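Long-range contacts in acid phosphatase (Bacillus anthracis, PDB 2I33), which probably hydrolyses phosphate monoesters at acid pH, as a magnesium-binding class C acid phosphatase of the HAD superfamily: residues A[47-52]-A[114-119]; A[60-65]-A[174-179]; A[121-126]-A[163-168]. One frame throughout, in Å; residues are numbered along the deposited sequence.

Contact 1 (A[47-52]-A[114-119]); sequences KLDAAL and ESKGVD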
ATOM      1  N   LYS A  47       4.773  17.009   5.816  1.00 26.09           N
ATOM      2  CA  LYS A  47       6.171  17.159   5.512  1.00 27.04           C
ATOM      3  C   LYS A  47       6.431  18.379   4.640  1.00 26.89           C
ATOM      4  O   LYS A  47       7.480  19.007   4.752  1.00 27.38           O
ATOM      5  CB  LYS A  47       6.692  15.884   4.880  1.00 27.29           C
ATOM      6  CG  LYS A  47       6.648  14.692   5.836  1.00 29.07           C
ATOM      7  CD  LYS A  47       7.619  14.837   6.987  1.00 31.36           C
ATOM      8  CE  LYS A  47       7.582  13.666   7.953  1.00 32.48           C
ATOM      9  NZ  LYS A  47       8.456  13.902   9.120  1.00 35.10           N
ATOM     10  N   LEU A  48       5.467  18.738   3.797  1.00 25.95           N
ATOM     11  CA  LEU A  48       5.598  19.968   3.016  1.00 26.27           C
ATOM     12  C   LEU A  48       5.671  21.172   3.954  1.00 26.65           C
ATOM     13  O   LEU A  48       6.554  21.992   3.859  1.00 26.22           O
ATOM     14  CB  LEU A  48       4.439  20.131   2.047  1.00 27.10           C
ATOM     15  CG  LEU A  48       4.509  21.386   1.188  1.00 27.26           C
ATOM     16  CD1 LEU A  48       5.782  21.423   0.352  1.00 28.95           C
ATOM     17  CD2 LEU A  48       3.277  21.535   0.295  1.00 28.29           C
ATOM     18  N   ASP A  49       4.747  21.257   4.896  1.00 26.93           N
ATOM     19  CA  ASP A  49       4.779  22.355   5.850  1.00 27.22           C
ATOM     20  C   ASP A  49       6.093  22.426   6.630  1.00 27.01           C
ATOM     21  O   ASP A  49       6.631  23.496   6.852  1.00 27.02           O
ATOM     22  CB  ASP A  49       3.644  22.209   6.833  1.00 27.54           C
ATOM     23  CG  ASP A  49       2.300  22.553   6.231  1.00 29.96           C
ATOM     24  OD1 ASP A  49       2.240  23.212   5.164  1.00 31.53           O
ATOM     25  OD2 ASP A  49       1.293  22.207   6.874  1.00 32.72           O
ATOM     26  N   ALA A  50       6.573  21.254   7.039  1.00 26.93           N
ATOM     27  CA  ALA A  50       7.818  21.153   7.800  1.00 27.28           C
ATOM     28  C   ALA A  50       8.970  21.696   6.969  1.00 27.12           C
ATOM     29  O   ALA A  50       9.817  22.422   7.477  1.00 27.21           O
ATOM     30  CB  ALA A  50       8.095  19.711   8.140  1.00 27.98           C
ATOM     31  N   ALA A  51       8.988  21.299   5.695  1.00 26.63           N
ATOM     32  CA  ALA A  51      10.041  21.713   4.785  1.00 27.45           C
ATOM     33  C   ALA A  51      10.013  23.210   4.546  1.00 27.27           C
ATOM     34  O   ALA A  51      11.063  23.852   4.497  1.00 28.25           O
ATOM     35  CB  ALA A  51       9.905  21.000   3.480  1.00 27.63           C
ATOM     36  N   LEU A  52       8.820  23.769   4.377  1.00 26.66           N
ATOM     37  CA  LEU A  52       8.682  25.216   4.176  1.00 27.60           C
ATOM     38  C   LEU A  52       9.123  25.965   5.422  1.00 28.17           C
ATOM     39  O   LEU A  52       9.769  27.003   5.331  1.00 28.33           O
ATOM     40  CB  LEU A  52       7.242  25.598   3.811  1.00 27.89           C
ATOM     41  CG  LEU A  52       6.764  25.027   2.480  1.00 29.08           C
ATOM     42  CD1 LEU A  52       5.263  25.213   2.269  1.00 31.01           C
ATOM     43  CD2 LEU A  52       7.564  25.674   1.352  1.00 32.63           C
ATOM     44  N   GLU A 114      -0.009  24.377  -4.305  1.00 26.49           N
ATOM     45  CA  GLU A 114      -0.097  25.575  -5.150  1.00 27.62           C
ATOM     46  C   GLU A 114      -0.394  26.844  -4.327  1.00 27.02           C
ATOM     47  O   GLU A 114       0.141  27.948  -4.610  1.00 28.10           O
ATOM     48  CB  GLU A 114      -1.178  25.387  -6.206  1.00 27.18           C
ATOM     49  CG  GLU A 114      -1.332  26.595  -7.116  1.00 30.02           C
ATOM     50  CD  GLU A 114      -2.338  26.371  -8.208  1.00 33.72           C
ATOM     51  OE1 GLU A 114      -3.453  25.883  -7.899  1.00 36.43           O
ATOM     52  OE2 GLU A 114      -1.999  26.677  -9.373  1.00 37.40           O
ATOM     53  N   SER A 115      -1.225  26.699  -3.302  1.00 26.44           N
ATOM     54  CA  SER A 115      -1.590  27.844  -2.460  1.00 26.18           C
ATOM     55  C   SER A 115      -0.395  28.354  -1.660  1.00 26.44           C
ATOM     56  O   SER A 115      -0.397  29.499  -1.228  1.00 25.92           O
ATOM     57  CB  SER A 115      -2.730  27.522  -1.507  1.00 27.18           C
ATOM     58  OG  SER A 115      -2.267  26.841  -0.360  1.00 27.78           O
ATOM     59  N   LYS A 116       0.588  27.487  -1.431  1.00 26.11           N
ATOM     60  CA  LYS A 116       1.782  27.852  -0.663  1.00 27.56           C
ATOM     61  C   LYS A 116       2.872  28.410  -1.546  1.00 27.52           C
ATOM     62  O   LYS A 116       3.953  28.755  -1.067  1.00 27.99           O
ATOM     63  CB  LYS A 116       2.321  26.639   0.091  1.00 27.53           C
ATOM     64  CG  LYS A 116       1.390  26.076   1.184  1.00 31.56           C
ATOM     65  CD  LYS A 116       1.048  27.153   2.201  1.00 35.62           C
ATOM     66  CE  LYS A 116       1.069  26.686   3.650  1.00 38.78           C
ATOM     67  NZ  LYS A 116       1.475  27.764   4.594  1.00 40.10           N
ATOM     68  N   GLY A 117       2.587  28.502  -2.845  1.00 27.64           N
ATOM     69  CA  GLY A 117       3.537  29.025  -3.791  1.00 28.14           C
ATOM     70  C   GLY A 117       4.610  28.041  -4.217  1.00 28.21           C
ATOM     71  O   GLY A 117       5.643  28.452  -4.777  1.00 28.86           O
ATOM     72  N   VAL A 118       4.364  26.764  -3.961  1.00 28.43           N
ATOM     73  CA  VAL A 118       5.315  25.704  -4.248  1.00 28.14           C
ATOM     74  C   VAL A 118       5.028  25.181  -5.657  1.00 28.24           C
ATOM     75  O   VAL A 118       3.889  24.816  -5.991  1.00 30.18           O
ATOM     76  CB  VAL A 118       5.217  24.571  -3.199  1.00 28.21           C
ATOM     77  CG1 VAL A 118       6.064  23.350  -3.594  1.00 28.48           C
ATOM     78  CG2 VAL A 118       5.601  25.078  -1.808  1.00 28.53           C
ATOM     79  N   ASP A 119       6.074  25.101  -6.458  1.00 27.80           N
ATOM     80  CA  ASP A 119       5.961  24.540  -7.785  1.00 27.28           C
ATOM     81  C   ASP A 119       5.784  23.023  -7.761  1.00 27.33           C
ATOM     82  O   ASP A 119       6.366  22.317  -6.943  1.00 27.15           O
ATOM     83  CB  ASP A 119       7.181  24.898  -8.648  1.00 26.99           C
ATOM     84  CG  ASP A 119       7.127  26.325  -9.186  1.00 29.39           C
ATOM     85  OD1 ASP A 119       5.996  26.801  -9.452  1.00 30.01           O
ATOM     86  OD2 ASP A 119       8.214  26.947  -9.371  1.00 29.83           O
TER

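Contact 2 (A[60-65]-A[174-179]); sequences PAIVLD and IVLFFG. With MG (magnesium ion), chain C.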
ATOM      1  N   PRO A  60      11.063  26.242  -3.510  1.00 25.95           N
ATOM      2  CA  PRO A  60      10.661  24.864  -3.270  1.00 25.80           C
ATOM      3  C   PRO A  60       9.869  24.245  -4.422  1.00 26.00           C
ATOM      4  O   PRO A  60       9.082  24.917  -5.096  1.00 26.33           O
ATOM      5  CB  PRO A  60       9.787  24.958  -2.008  1.00 24.95           C
ATOM      6  CG  PRO A  60       9.392  26.382  -1.917  1.00 26.59           C
ATOM      7  CD  PRO A  60      10.401  27.199  -2.607  1.00 27.27           C
ATOM      8  N   ALA A  61      10.059  22.946  -4.615  1.00 25.92           N
ATOM      9  CA  ALA A  61       9.212  22.173  -5.515  1.00 25.19           C
ATOM     10  C   ALA A  61       8.868  20.825  -4.910  1.00 25.01           C
ATOM     11  O   ALA A  61       9.518  20.360  -3.978  1.00 25.68           O
ATOM     12  CB  ALA A  61       9.876  21.946  -6.838  1.00 26.04           C
ATOM     13  N   ILE A  62       7.824  20.237  -5.445  1.00 25.13           N
ATOM     14  CA  ILE A  62       7.564  18.824  -5.235  1.00 25.63           C
ATOM     15  C   ILE A  62       7.448  18.154  -6.586  1.00 25.86           C
ATOM     16  O   ILE A  62       7.190  18.807  -7.608  1.00 26.41           O
ATOM     17  CB  ILE A  62       6.289  18.562  -4.415  1.00 25.52           C
ATOM     18  CG1 ILE A  62       5.047  19.005  -5.190  1.00 26.32           C
ATOM     19  CG2 ILE A  62       6.421  19.235  -3.037  1.00 25.49           C
ATOM     20  CD1 ILE A  62       3.775  18.605  -4.501  1.00 26.08           C
ATOM     21  N   VAL A  63       7.710  16.857  -6.574  1.00 26.08           N
ATOM     22  CA  VAL A  63       7.680  16.030  -7.748  1.00 25.98           C
ATOM     23  C   VAL A  63       6.723  14.892  -7.498  1.00 26.20           C
ATOM     24  O   VAL A  63       6.778  14.291  -6.447  1.00 25.86           O
ATOM     25  CB  VAL A  63       9.065  15.454  -8.016  1.00 26.32           C
ATOM     26  CG1 VAL A  63       8.986  14.264  -8.976  1.00 26.53           C
ATOM     27  CG2 VAL A  63       9.976  16.552  -8.526  1.00 25.68           C
ATOM     28  N   LEU A  64       5.868  14.634  -8.467  1.00 26.35           N
ATOM     29  CA  LEU A  64       4.981  13.500  -8.426  1.00 27.03           C
ATOM     30  C   LEU A  64       5.006  12.721  -9.709  1.00 27.03           C
ATOM     31  O   LEU A  64       5.040  13.269 -10.805  1.00 27.64           O
ATOM     32  CB  LEU A  64       3.544  13.930  -8.199  1.00 27.05           C
ATOM     33  CG  LEU A  64       3.302  14.898  -7.050  1.00 28.08           C
ATOM     34  CD1 LEU A  64       3.261  16.346  -7.540  1.00 28.97           C
ATOM     35  CD2 LEU A  64       2.020  14.543  -6.353  1.00 27.78           C
ATOM     36  N   ASP A  65       4.940  11.405  -9.567  1.00 27.76           N
ATOM     37  CA  ASP A  65       4.599  10.556 -10.656  1.00 28.72           C
ATOM     38  C   ASP A  65       3.117  10.806 -10.988  1.00 28.93           C
ATOM     39  O   ASP A  65       2.396  11.375 -10.176  1.00 29.38           O
ATOM     40  CB  ASP A  65       4.824   9.121 -10.160  1.00 28.56           C
ATOM     41  CG  ASP A  65       4.374   8.113 -11.099  1.00 32.89           C
ATOM     42  OD1 ASP A  65       4.773   8.178 -12.281  1.00 33.65           O
ATOM     43  OD2 ASP A  65       3.563   7.260 -10.627  1.00 38.16           O
ATOM     44  N   ILE A 174      13.803  20.250  -4.304  1.00 28.42           N
ATOM     45  CA  ILE A 174      12.673  19.355  -4.313  1.00 28.01           C
ATOM     46  C   ILE A 174      12.542  18.858  -2.912  1.00 27.74           C
ATOM     47  O   ILE A 174      13.424  18.175  -2.416  1.00 29.83           O
ATOM     48  CB  ILE A 174      12.851  18.177  -5.263  1.00 27.66           C
ATOM     49  CG1 ILE A 174      13.136  18.704  -6.684  1.00 28.22           C
ATOM     50  CG2 ILE A 174      11.602  17.298  -5.216  1.00 26.37           C
ATOM     51  CD1 ILE A 174      13.602  17.607  -7.658  1.00 27.76           C
ATOM     52  N   VAL A 175      11.455  19.208  -2.249  1.00 26.46           N
ATOM     53  CA  VAL A 175      11.363  18.846  -0.854  1.00 26.94           C
ATOM     54  C   VAL A 175      10.659  17.517  -0.617  1.00 27.17           C
ATOM     55  O   VAL A 175      10.764  16.952   0.482  1.00 28.17           O
ATOM     56  CB  VAL A 175      10.701  19.953  -0.024  1.00 27.21           C
ATOM     57  CG1 VAL A 175      11.533  21.225  -0.062  1.00 27.92           C
ATOM     58  CG2 VAL A 175       9.288  20.224  -0.507  1.00 28.06           C
ATOM     59  N   LEU A 176       9.934  17.039  -1.637  1.00 26.32           N
ATOM     60  CA  LEU A 176       9.197  15.789  -1.563  1.00 27.12           C
ATOM     61  C   LEU A 176       9.057  15.182  -2.929  1.00 26.52           C
ATOM     62  O   LEU A 176       8.926  15.893  -3.925  1.00 25.70           O
ATOM     63  CB  LEU A 176       7.799  16.049  -1.034  1.00 27.04           C
ATOM     64  CG  LEU A 176       7.644  16.448   0.432  1.00 29.57           C
ATOM     65  CD1 LEU A 176       6.228  16.958   0.628  1.00 29.98           C
ATOM     66  CD2 LEU A 176       7.943  15.247   1.304  1.00 33.80           C
ATOM     67  N   PHE A 177       9.079  13.846  -2.946  1.00 25.78           N
ATOM     68  CA  PHE A 177       8.743  13.045  -4.106  1.00 26.73           C
ATOM     69  C   PHE A 177       7.596  12.141  -3.758  1.00 26.97           C
ATOM     70  O   PHE A 177       7.582  11.569  -2.680  1.00 27.84           O
ATOM     71  CB  PHE A 177       9.906  12.134  -4.455  1.00 26.81           C
ATOM     72  CG  PHE A 177      11.124  12.866  -4.828  1.00 27.19           C
ATOM     73  CD1 PHE A 177      11.402  13.143  -6.155  1.00 27.70           C
ATOM     74  CD2 PHE A 177      11.992  13.320  -3.855  1.00 26.55           C
ATOM     75  CE1 PHE A 177      12.519  13.838  -6.500  1.00 27.42           C
ATOM     76  CE2 PHE A 177      13.129  14.029  -4.204  1.00 28.54           C
ATOM     77  CZ  PHE A 177      13.388  14.269  -5.542  1.00 26.61           C
ATOM     78  N   PHE A 178       6.673  12.006  -4.693  1.00 25.85           N
ATOM     79  CA  PHE A 178       5.491  11.152  -4.539  1.00 25.86           C
ATOM     80  C   PHE A 178       5.490  10.101  -5.631  1.00 26.19           C
ATOM     81  O   PHE A 178       5.634  10.437  -6.804  1.00 26.82           O
ATOM     82  CB  PHE A 178       4.188  11.968  -4.647  1.00 26.16           C
ATOM     83  CG  PHE A 178       4.015  12.960  -3.516  1.00 26.40           C
ATOM     84  CD1 PHE A 178       3.177  12.678  -2.471  1.00 26.58           C
ATOM     85  CD2 PHE A 178       4.730  14.138  -3.504  1.00 26.05           C
ATOM     86  CE1 PHE A 178       3.034  13.570  -1.441  1.00 28.69           C
ATOM     87  CE2 PHE A 178       4.602  15.038  -2.479  1.00 25.56           C
ATOM     88  CZ  PHE A 178       3.748  14.746  -1.441  1.00 27.39           C
ATOM     89  N   GLY A 179       5.264   8.841  -5.271  1.00 26.17           N
ATOM     90  CA  GLY A 179       5.162   7.842  -6.326  1.00 25.92           C
ATOM     91  C   GLY A 179       4.702   6.484  -5.837  1.00 26.58           C
ATOM     92  O   GLY A 179       4.601   6.259  -4.651  1.00 27.21           O
TER
HETATM   93 MG    MG C 602       3.331   5.344 -11.420  1.00 13.35          MG
HETATM   94  O   HOH W   1       3.667   5.784 -13.547  1.00 29.73           O
HETATM   95  O   HOH W   2       5.436   5.139 -11.253  1.00 19.75           O
HETATM   96  O   HOH W   3       3.014   3.585 -11.852  1.00 25.98           O

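Contact 3 (A[121-126]-A[163-168]); sequences YYISNR and KRRELV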
ATOM      1  N   TYR A 121       5.996  19.536 -10.116  1.00 26.76           N
ATOM      2  CA  TYR A 121       6.451  18.869 -11.333  1.00 26.66           C
ATOM      3  C   TYR A 121       5.919  17.475 -11.381  1.00 27.48           C
ATOM      4  O   TYR A 121       6.097  16.704 -10.453  1.00 27.24           O
ATOM      5  CB  TYR A 121       7.954  18.876 -11.445  1.00 27.46           C
ATOM      6  CG  TYR A 121       8.343  20.306 -11.600  1.00 26.70           C
ATOM      7  CD1 TYR A 121       8.279  20.922 -12.836  1.00 26.72           C
ATOM      8  CD2 TYR A 121       8.657  21.084 -10.490  1.00 28.58           C
ATOM      9  CE1 TYR A 121       8.565  22.273 -12.971  1.00 27.68           C
ATOM     10  CE2 TYR A 121       8.941  22.402 -10.605  1.00 29.11           C
ATOM     11  CZ  TYR A 121       8.900  23.003 -11.838  1.00 27.68           C
ATOM     12  OH  TYR A 121       9.201  24.344 -11.926  1.00 30.67           O
ATOM     13  N   TYR A 122       5.192  17.204 -12.450  1.00 27.24           N
ATOM     14  CA  TYR A 122       4.670  15.868 -12.707  1.00 27.23           C
ATOM     15  C   TYR A 122       5.684  15.173 -13.604  1.00 27.02           C
ATOM     16  O   TYR A 122       5.721  15.414 -14.801  1.00 28.74           O
ATOM     17  CB  TYR A 122       3.316  15.916 -13.405  1.00 26.67           C
ATOM     18  CG  TYR A 122       2.276  16.753 -12.695  1.00 26.78           C
ATOM     19  CD1 TYR A 122       1.582  16.258 -11.626  1.00 27.84           C
ATOM     20  CD2 TYR A 122       1.993  18.060 -13.109  1.00 24.39           C
ATOM     21  CE1 TYR A 122       0.624  16.999 -10.984  1.00 26.68           C
ATOM     22  CE2 TYR A 122       1.053  18.811 -12.462  1.00 26.00           C
ATOM     23  CZ  TYR A 122       0.363  18.275 -11.403  1.00 27.46           C
ATOM     24  OH  TYR A 122      -0.593  19.018 -10.756  1.00 27.90           O
ATOM     25  N   ILE A 123       6.493  14.286 -13.021  1.00 26.80           N
ATOM     26  CA  ILE A 123       7.500  13.556 -13.769  1.00 27.30           C
ATOM     27  C   ILE A 123       6.940  12.155 -13.970  1.00 26.73           C
ATOM     28  O   ILE A 123       6.846  11.394 -13.033  1.00 27.15           O
ATOM     29  CB  ILE A 123       8.841  13.542 -13.023  1.00 26.71           C
ATOM     30  CG1 ILE A 123       9.306  14.985 -12.799  1.00 27.49           C
ATOM     31  CG2 ILE A 123       9.878  12.748 -13.828  1.00 28.07           C
ATOM     32  CD1 ILE A 123      10.588  15.124 -11.997  1.00 28.14           C
ATOM     33  N   SER A 124       6.609  11.842 -15.218  1.00 27.39           N
ATOM     34  CA  SER A 124       5.842  10.654 -15.571  1.00 27.43           C
ATOM     35  C   SER A 124       6.440   9.976 -16.782  1.00 26.82           C
ATOM     36  O   SER A 124       6.951  10.652 -17.670  1.00 27.66           O
ATOM     37  CB  SER A 124       4.415  11.083 -15.905  1.00 28.36           C
ATOM     38  OG  SER A 124       3.725  10.077 -16.610  1.00 30.10           O
ATOM     39  N   ASN A 125       6.400   8.643 -16.824  1.00 26.23           N
ATOM     40  CA  ASN A 125       6.871   7.907 -17.982  1.00 27.36           C
ATOM     41  C   ASN A 125       5.828   7.641 -19.072  1.00 27.47           C
ATOM     42  O   ASN A 125       6.076   6.868 -19.999  1.00 28.29           O
ATOM     43  CB  ASN A 125       7.618   6.645 -17.553  1.00 27.69           C
ATOM     44  CG  ASN A 125       8.907   6.978 -16.834  1.00 26.71           C
ATOM     45  OD1 ASN A 125       9.354   8.117 -16.896  1.00 27.02           O
ATOM     46  ND2 ASN A 125       9.512   5.998 -16.167  1.00 29.69           N
ATOM     47  N   ARG A 126       4.712   8.371 -19.017  1.00 27.63           N
ATOM     48  CA  ARG A 126       3.973   8.612 -20.251  1.00 27.67           C
ATOM     49  C   ARG A 126       4.937   9.190 -21.279  1.00 28.22           C
ATOM     50  O   ARG A 126       5.941   9.845 -20.932  1.00 26.96           O
ATOM     51  CB  ARG A 126       2.822   9.569 -20.014  1.00 27.98           C
ATOM     52  CG  ARG A 126       1.708   8.974 -19.201  1.00 28.92           C
ATOM     53  CD  ARG A 126       0.769  10.010 -18.720  1.00 31.57           C
ATOM     54  NE  ARG A 126      -0.347   9.342 -18.074  1.00 31.57           N
ATOM     55  CZ  ARG A 126      -1.629   9.531 -18.349  1.00 30.10           C
ATOM     56  NH1 ARG A 126      -2.013  10.411 -19.250  1.00 28.19           N
ATOM     57  NH2 ARG A 126      -2.536   8.787 -17.731  1.00 29.35           N
ATOM     58  N   LYS A 163      17.022  12.115 -15.042  1.00 28.42           N
ATOM     59  CA  LYS A 163      17.325  13.298 -15.851  1.00 28.19           C
ATOM     60  C   LYS A 163      16.358  14.457 -15.580  1.00 27.73           C
ATOM     61  O   LYS A 163      16.780  15.617 -15.462  1.00 27.94           O
ATOM     62  CB  LYS A 163      17.320  12.932 -17.337  1.00 28.47           C
ATOM     63  CG  LYS A 163      17.534  14.079 -18.280  1.00 29.98           C
ATOM     64  CD  LYS A 163      17.713  13.567 -19.693  1.00 30.73           C
ATOM     65  CE  LYS A 163      18.133  14.670 -20.626  1.00 31.48           C
ATOM     66  NZ  LYS A 163      18.111  14.200 -22.032  1.00 30.50           N
ATOM     67  N   ARG A 164      15.069  14.142 -15.492  1.00 27.26           N
ATOM     68  CA  ARG A 164      14.064  15.162 -15.211  1.00 26.74           C
ATOM     69  C   ARG A 164      14.152  15.671 -13.767  1.00 27.28           C
ATOM     70  O   ARG A 164      13.988  16.865 -13.523  1.00 28.45           O
ATOM     71  CB  ARG A 164      12.664  14.635 -15.559  1.00 27.00           C
ATOM     72  CG  ARG A 164      12.448  14.585 -17.051  1.00 26.08           C
ATOM     73  CD  ARG A 164      11.296  13.698 -17.387  1.00 26.16           C
ATOM     74  NE  ARG A 164      11.710  12.290 -17.450  1.00 25.60           N
ATOM     75  CZ  ARG A 164      10.858  11.265 -17.427  1.00 25.95           C
ATOM     76  NH1 ARG A 164       9.579  11.483 -17.280  1.00 27.02           N
ATOM     77  NH2 ARG A 164      11.315  10.028 -17.507  1.00 25.26           N
ATOM     78  N   ARG A 165      14.416  14.768 -12.824  1.00 28.25           N
ATOM     79  CA  ARG A 165      14.597  15.150 -11.412  1.00 28.03           C
ATOM     80  C   ARG A 165      15.761  16.103 -11.300  1.00 28.26           C
ATOM     81  O   ARG A 165      15.679  17.144 -10.637  1.00 29.58           O
ATOM     82  CB  ARG A 165      14.900  13.944 -10.531  1.00 27.89           C
ATOM     83  CG  ARG A 165      13.714  13.093 -10.241  1.00 28.79           C
ATOM     84  CD  ARG A 165      13.991  12.055  -9.158  1.00 30.62           C
ATOM     85  NE  ARG A 165      14.856  10.970  -9.619  1.00 29.71           N
ATOM     86  CZ  ARG A 165      14.439   9.755  -9.981  1.00 29.27           C
ATOM     87  NH1 ARG A 165      13.155   9.440 -10.008  1.00 27.74           N
ATOM     88  NH2 ARG A 165      15.326   8.844 -10.356  1.00 30.78           N
ATOM     89  N   GLU A 166      16.858  15.757 -11.968  1.00 27.90           N
ATOM     90  CA  GLU A 166      18.049  16.574 -11.877  1.00 28.10           C
ATOM     91  C   GLU A 166      17.764  17.958 -12.467  1.00 28.14           C
ATOM     92  O   GLU A 166      18.215  18.955 -11.910  1.00 29.50           O
ATOM     93  CB  GLU A 166      19.227  15.884 -12.566  1.00 28.41           C
ATOM     94  CG  GLU A 166      20.584  16.525 -12.272  1.00 29.89           C
ATOM     95  CD  GLU A 166      20.823  17.788 -13.067  1.00 34.37           C
ATOM     96  OE1 GLU A 166      20.181  17.945 -14.132  1.00 36.07           O
ATOM     97  OE2 GLU A 166      21.674  18.614 -12.647  0.50 32.54           O
ATOM     98  N   LEU A 167      17.019  18.014 -13.577  1.00 28.53           N
ATOM     99  CA  LEU A 167      16.631  19.278 -14.204  1.00 28.88           C
ATOM    100  C   LEU A 167      15.838  20.137 -13.243  1.00 28.98           C
ATOM    101  O   LEU A 167      16.104  21.337 -13.116  1.00 28.09           O
ATOM    102  CB  LEU A 167      15.796  19.053 -15.464  1.00 29.47           C
ATOM    103  N   VAL A 168      14.867  19.529 -12.570  1.00 28.66           N
ATOM    104  CA  VAL A 168      14.083  20.281 -11.604  1.00 29.18           C
ATOM    105  C   VAL A 168      14.963  20.780 -10.467  1.00 29.56           C
ATOM    106  O   VAL A 168      14.821  21.922 -10.031  1.00 30.57           O
ATOM    107  CB  VAL A 168      12.929  19.466 -11.027  1.00 29.46           C
ATOM    108  CG1 VAL A 168      12.300  20.231  -9.868  1.00 29.43           C
ATOM    109  CG2 VAL A 168      11.910  19.209 -12.112  1.00 28.53           C
TER

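Contact 1 (A[47-52]-A[114-119])
Leu-52, on helix 31-54, and Lys-116, in the turn that follows helix 106-115, are the closest backbone pair here, with 8.8 Å between their CA atoms. The turn is a Schellman motif: Gly-117 leaves the helix with a positive phi of 80°, and its N donates to Glu-114 O. Beyond it the chain runs on through Val-118 to strand 119-125 of the parallel sheet, so the contact packs one helix of this HAD fold against a helix-to-strand connection. Its centre is apolar. Leu-52 spreads its two methyls between two neighbours, CD1 lying 3.9 Å from Lys-116 CB and CD2 lying 3.8 Å from Val-118 CG2. That valine methyl is anti to the carbonyl carbon and also meets Leu-48 CD1, one helical turn before Leu-52, at 4.2 Å. Pro-60 of strand 59-64 touches both Leu-52 and Val-118, and Thr-113 of helix 106-115 touches Leu-48 and Val-118, which ties the cluster to the sheet and the second helix. The lysine leaves its apolar neighbours through a chain bent at chi2 (-57°) and beyond, and crosses Asp-49 at about a right angle. Asp-49 OD1 is hydrogen-bonded to Tyr-112 OH. The opposite charges may still attract weakly, but they do not pair: Lys-116 NZ stops 4.7 Å from Asp-49 OD1, while Lys-116 CE comes to 4.0 Å from that same oxygen.

Contact 2 (A[60-65]-A[174-179])
Val-175 N donates to Ala-61 O at 2.8 Å, nearly along the C=O axis, and the same oxygen also takes a CA-H...O contact from Ile-174 CA of the neighbouring strand. Further along, Val-63 gives and receives in turn, its N donating to Leu-176 O and its O accepting from Phe-178 N at 2.9 Å. Asp-65 N then closes the series on Phe-178 O at 3.0 Å. The axes of the two parallel segments cross at -20°. Val-63 and Phe-177 point the same way, with Val-63 CB 3.8 Å from Phe-177 CD1, while Val-63 CG2 meets Ile-174 CG2, a methyl that also lies over one face of the Phe-177 ring, toward its rim. On the other face of the sheet Leu-64 CD2 reaches Phe-178 CB at 3.8 Å. The edge of the Phe-178 ring takes Val-63 O in its plane, 3.6 Å from CD2. Where the strands end, Asp-65 CG stands anti to its backbone N (chi1 173°), and OD2 binds the magnesium ion at 2.1 Å. Asp-67 O, Asp-180 OD1 and waters also bind the metal; Thr-69 OG1 hydrogen-bonds to OD2, and Lys-161 NZ forms a salt bridge with OD1. Asp-65, Asp-67 and Thr-69 fit the DxDx(T/V) signature of HAD enzymes. Strand 119-125 flanks strand 59-64 on its other side, helices 31-54 and 106-115 pack over the Ile-62 and Leu-64 face, and Ile-123 lies against Val-63 on the reverse.

Contact 3 (A[121-126]-A[163-168])
Arg-164 reaches from helix 162-171 to Ser-124 and Asn-125 on strand 119-125, sliding past Ile-123, which points the opposite way. Its CB lies 3.8 Å from Ile-123 CG2, and CD passes the same methyl at 3.9 Å. A bend at chi3 (-84°) then sets NE, which forms a salt bridge with Glu-158. Ile-123 CG2 lies over one face of the guanidinium, while the polar partners gather around its edge. NH1 donates to Ser-124 O at 2.8 Å in a bent bond (N-H...O 130°), approaching from well above that carbonyl's plane, and also bonds to Leu-152 O of the next strand. NH2 makes the straighter bond, to Asn-125 OD1 at 2.8 Å with an N-H...O angle of 160°, and bonds to Gly-160 O as well. One buried side chain thus ties two neighbouring strands and the Gly-160 loop to the helix. One turn further along the helix, Val-168 places CG2 over the face of the Tyr-121 ring in a CH-pi contact, 4.1 Å from the ring centre, while its CG1 meets Tyr-121 CD2 at 3.8 Å. Ile-123 CD1 lies 3.9 Å from Arg-165 N. The helix runs nearly antiparallel to the strand it covers, as the connecting helix does in the beta-alpha-beta crossovers of the Rossmann-like HAD fold; this one carries the chain from strand 151-154 to strand 172-179.

Taken together, the three contacts sample the layered architecture of a HAD hydrolase. Contact 2 joins two central strands of the parallel sheet; its centre lies about 10 Å from those of contacts 1 and 3, which are about 19 Å from each other. Strand 119-125 of contact 3 neighbours strand 59-64 of contact 2, probably hydrogen-bonded through Leu-64 O and Ile-123 N, and contact 1 feeds into the same strand through Asp-119, whose O lies 2.9 Å from Ile-62 N. Along the chain contacts 1 and 2 alternate, contact 3 is nested within contact 2, and contact 1 closes before contact 3 opens. Contact 2 carries Asp-65 to the magnesium, contact 3 flanks the same sheet, and contact 1 packs at the far end of the strands from the metal.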